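Local coordinates for Rx protein (Solanum tuberosum, PDB 4M70), which probably acts as an intracellular NB-LRR disease-resistance receptor that triggers plant defence on pathogen recognition, this construct being its N-terminal coiled-coil domain, at residues Y7-H18 with Y32-E43. Sequence-based numbering, arbitrary orientation.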
# COMPACT_ATOMS: atom_id res chain seq x y z
N TYR A 7 11.92 6.39 5.63
CA TYR A 7 12.43 5.09 6.05
C TYR A 7 11.61 4.56 7.23
O TYR A 7 11.17 3.40 7.22
CB TYR A 7 13.92 5.18 6.43
CG TYR A 7 14.57 3.85 6.73
CD1 TYR A 7 14.50 3.27 8.00
CD2 TYR A 7 15.28 3.17 5.75
CE1 TYR A 7 15.10 2.05 8.27
CE2 TYR A 7 15.89 1.95 6.01
CZ TYR A 7 15.79 1.40 7.27
OH TYR A 7 16.40 0.19 7.53
N ALA A 8 11.38 5.42 8.22
CA ALA A 8 10.64 5.02 9.40
C ALA A 8 9.19 4.64 9.07
O ALA A 8 8.67 3.64 9.55
CB ALA A 8 10.67 6.12 10.45
N ALA A 9 8.55 5.46 8.24
CA ALA A 9 7.17 5.22 7.86
C ALA A 9 7.00 3.92 7.06
O ALA A 9 6.08 3.13 7.34
CB ALA A 9 6.63 6.40 7.08
N VAL A 10 7.87 3.70 6.08
CA VAL A 10 7.83 2.49 5.27
C VAL A 10 8.11 1.26 6.13
O VAL A 10 7.47 0.22 5.97
CB VAL A 10 8.82 2.55 4.08
CG1 VAL A 10 8.95 1.20 3.39
CG2 VAL A 10 8.38 3.61 3.08
N THR A 11 9.04 1.39 7.08
CA THR A 11 9.34 0.31 8.02
C THR A 11 8.10 -0.05 8.84
O THR A 11 7.77 -1.24 9.03
CB THR A 11 10.48 0.70 8.98
OG1 THR A 11 11.67 0.99 8.23
CG2 THR A 11 10.76 -0.42 9.98
N SER A 12 7.42 0.98 9.31
CA SER A 12 6.21 0.78 10.09
C SER A 12 5.12 0.10 9.25
O SER A 12 4.41 -0.77 9.74
CB SER A 12 5.73 2.12 10.66
OG SER A 12 4.62 1.94 11.52
N LEU A 13 5.02 0.49 7.99
CA LEU A 13 4.05 -0.11 7.07
C LEU A 13 4.35 -1.59 6.81
O LEU A 13 3.44 -2.41 6.71
CB LEU A 13 3.99 0.67 5.75
CG LEU A 13 3.01 0.14 4.70
CD1 LEU A 13 1.62 -0.05 5.30
CD2 LEU A 13 2.95 1.06 3.49
N MET A 14 5.64 -1.91 6.69
CA MET A 14 6.09 -3.29 6.51
C MET A 14 5.64 -4.11 7.72
O MET A 14 5.05 -5.19 7.58
CB MET A 14 7.61 -3.33 6.34
CG MET A 14 8.11 -2.89 4.95
SD MET A 14 9.81 -2.27 4.91
CE MET A 14 10.75 -3.73 5.36
N ARG A 15 5.93 -3.58 8.90
CA ARG A 15 5.55 -4.24 10.15
C ARG A 15 4.03 -4.44 10.25
O ARG A 15 3.55 -5.50 10.69
CB ARG A 15 6.09 -3.44 11.34
CG ARG A 15 6.38 -4.25 12.59
CD ARG A 15 7.33 -3.48 13.50
NE ARG A 15 6.92 -2.09 13.65
CZ ARG A 15 7.73 -1.04 13.56
NH1 ARG A 15 9.02 -1.21 13.31
NH2 ARG A 15 7.25 0.18 13.72
N THR A 16 3.28 -3.42 9.83
CA THR A 16 1.82 -3.47 9.85
C THR A 16 1.30 -4.55 8.90
O THR A 16 0.37 -5.30 9.23
CB THR A 16 1.21 -2.11 9.45
OG1 THR A 16 1.58 -1.12 10.42
CG2 THR A 16 -0.30 -2.19 9.35
N ILE A 17 1.93 -4.64 7.74
CA ILE A 17 1.57 -5.65 6.76
C ILE A 17 1.80 -7.04 7.32
O ILE A 17 0.94 -7.92 7.20
CB ILE A 17 2.34 -5.45 5.44
CG1 ILE A 17 1.72 -4.31 4.64
CG2 ILE A 17 2.33 -6.72 4.61
CD1 ILE A 17 2.54 -3.89 3.44
N HIS A 18 2.95 -7.26 7.97
CA HIS A 18 3.18 -8.55 8.60
C HIS A 18 2.18 -8.88 9.72
O HIS A 18 1.76 -10.03 9.85
CB HIS A 18 4.63 -8.68 9.09
CG HIS A 18 5.54 -9.30 8.08
ND1 HIS A 18 6.88 -9.54 8.32
CD2 HIS A 18 5.31 -9.74 6.82
CE1 HIS A 18 7.43 -10.09 7.25
NE2 HIS A 18 6.49 -10.23 6.33
N TYR A 32 5.14 -6.61 0.96
CA TYR A 32 6.22 -6.46 1.93
C TYR A 32 7.57 -6.37 1.22
O TYR A 32 8.37 -5.48 1.51
CB TYR A 32 6.18 -7.64 2.90
CG TYR A 32 7.15 -7.56 4.05
CD1 TYR A 32 8.41 -8.14 3.98
CD2 TYR A 32 6.80 -6.91 5.23
CE1 TYR A 32 9.29 -8.07 5.04
CE2 TYR A 32 7.67 -6.84 6.30
CZ TYR A 32 8.92 -7.42 6.20
OH TYR A 32 9.79 -7.35 7.26
N GLU A 33 7.82 -7.28 0.28
CA GLU A 33 9.09 -7.32 -0.45
C GLU A 33 9.29 -6.09 -1.33
O GLU A 33 10.39 -5.53 -1.40
CB GLU A 33 9.18 -8.58 -1.31
CG GLU A 33 9.28 -9.88 -0.53
CD GLU A 33 10.60 -10.00 0.22
OE1 GLU A 33 11.59 -9.36 -0.20
OE2 GLU A 33 10.66 -10.76 1.21
N LYS A 34 8.22 -5.66 -2.00
CA LYS A 34 8.30 -4.46 -2.82
C LYS A 34 8.59 -3.23 -1.97
O LYS A 34 9.39 -2.36 -2.35
CB LYS A 34 6.99 -4.28 -3.60
CG LYS A 34 7.01 -3.16 -4.63
CD LYS A 34 5.66 -3.05 -5.33
CE LYS A 34 5.29 -4.33 -6.07
NZ LYS A 34 3.95 -4.22 -6.75
N LEU A 35 7.97 -3.18 -0.80
CA LEU A 35 8.19 -2.09 0.14
C LEU A 35 9.61 -2.05 0.66
O LEU A 35 10.24 -0.99 0.70
CB LEU A 35 7.24 -2.22 1.33
CG LEU A 35 5.92 -1.47 1.28
CD1 LEU A 35 5.16 -1.70 2.56
CD2 LEU A 35 6.19 0.00 1.08
N LYS A 36 10.11 -3.21 1.06
CA LYS A 36 11.46 -3.36 1.56
C LYS A 36 12.46 -2.91 0.50
O LYS A 36 13.41 -2.19 0.80
CB LYS A 36 11.72 -4.82 1.95
CG LYS A 36 13.02 -5.06 2.69
CD LYS A 36 13.07 -6.49 3.22
CE LYS A 36 14.37 -6.77 3.94
NZ LYS A 36 14.37 -8.13 4.56
N SER A 37 12.24 -3.35 -0.73
CA SER A 37 13.10 -2.97 -1.84
C SER A 37 13.11 -1.46 -2.10
O SER A 37 14.17 -0.85 -2.29
CB SER A 37 12.68 -3.73 -3.10
OG SER A 37 13.53 -3.42 -4.19
N LEU A 38 11.92 -0.86 -2.07
CA LEU A 38 11.82 0.58 -2.28
C LEU A 38 12.52 1.34 -1.15
O LEU A 38 13.16 2.38 -1.37
CB LEU A 38 10.36 1.00 -2.40
CG LEU A 38 9.63 0.57 -3.68
CD1 LEU A 38 8.12 0.71 -3.54
CD2 LEU A 38 10.13 1.37 -4.88
N ARG A 39 12.40 0.80 0.06
CA ARG A 39 13.01 1.42 1.23
C ARG A 39 14.52 1.35 1.07
O ARG A 39 15.24 2.31 1.38
CB ARG A 39 12.59 0.70 2.51
CG ARG A 39 13.09 1.36 3.79
CD ARG A 39 12.87 0.50 5.03
NE ARG A 39 13.65 -0.74 4.96
CZ ARG A 39 13.69 -1.67 5.91
NH1 ARG A 39 13.00 -1.51 7.04
NH2 ARG A 39 14.43 -2.76 5.75
N ALA A 40 14.99 0.20 0.59
CA ALA A 40 16.40 -0.01 0.31
C ALA A 40 16.91 1.03 -0.68
O ALA A 40 18.03 1.52 -0.56
CB ALA A 40 16.64 -1.42 -0.21
N ILE A 41 16.06 1.36 -1.64
CA ILE A 41 16.41 2.40 -2.60
C ILE A 41 16.54 3.75 -1.91
O ILE A 41 17.50 4.49 -2.18
CB ILE A 41 15.40 2.47 -3.74
CG1 ILE A 41 15.61 1.30 -4.70
CG2 ILE A 41 15.54 3.77 -4.50
CD1 ILE A 41 14.62 1.26 -5.80
N LEU A 42 15.60 4.08 -1.03
CA LEU A 42 15.67 5.37 -0.33
C LEU A 42 16.95 5.55 0.48
O LEU A 42 17.56 6.62 0.45
CB LEU A 42 14.48 5.56 0.61
CG LEU A 42 13.05 5.70 0.08
CD1 LEU A 42 12.08 5.66 1.24
CD2 LEU A 42 12.91 7.03 -0.64
N GLU A 43 17.37 4.51 1.19
CA GLU A 43 18.55 4.60 2.04
C GLU A 43 19.82 4.79 1.21
O GLU A 43 20.32 5.91 1.07
CB GLU A 43 18.68 3.37 2.93
CG GLU A 43 19.74 3.51 4.03
CD GLU A 43 20.03 2.20 4.75
OE1 GLU A 43 19.32 1.21 4.49
OE2 GLU A 43 20.95 2.18 5.58
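His18 lies flat on Tyr32, a face-to-face stack with ring centroids 3.6 Å apart and planes turned only 9° from each other. Gln29 hydrogen-bonds His18 NE2, fixing the imidazole from one turn before Tyr32, while Met14 O sits in plane at the phenol edge, 3.4 Å from Tyr32 CE2. The guanidinium of Arg39 is held between the Tyr7 hydroxyl on one face and Met14 CE on the opposite one. Arg39 leaves its helix with CG anti to the backbone N (chi1 -175°) and runs over the Tyr7 ring, Arg39 CD making a CH-pi contact 3.7 Å from the ring centroid. These pairs join helices 4-24 and 29-42, an antiparallel hairpin within the four-helix bundle of the Rx coiled-coil domain. Knobs-into-holes packing fills the middle: Leu35 enters the hole formed by Val10, Leu13, Met14 and Ile17, its CD1 3.5 Å from Ile17 CD1, and Leu104 of helix 86-119 also touches it. One hydrogen bond spans the two segments, from Arg39 NH1 to Thr11 OG1 (3.1 Å, 157° at the hydrogen), near the guanidinium plane. Thr11 OG1 in turn donates to Tyr7 O, 2.7 Å away.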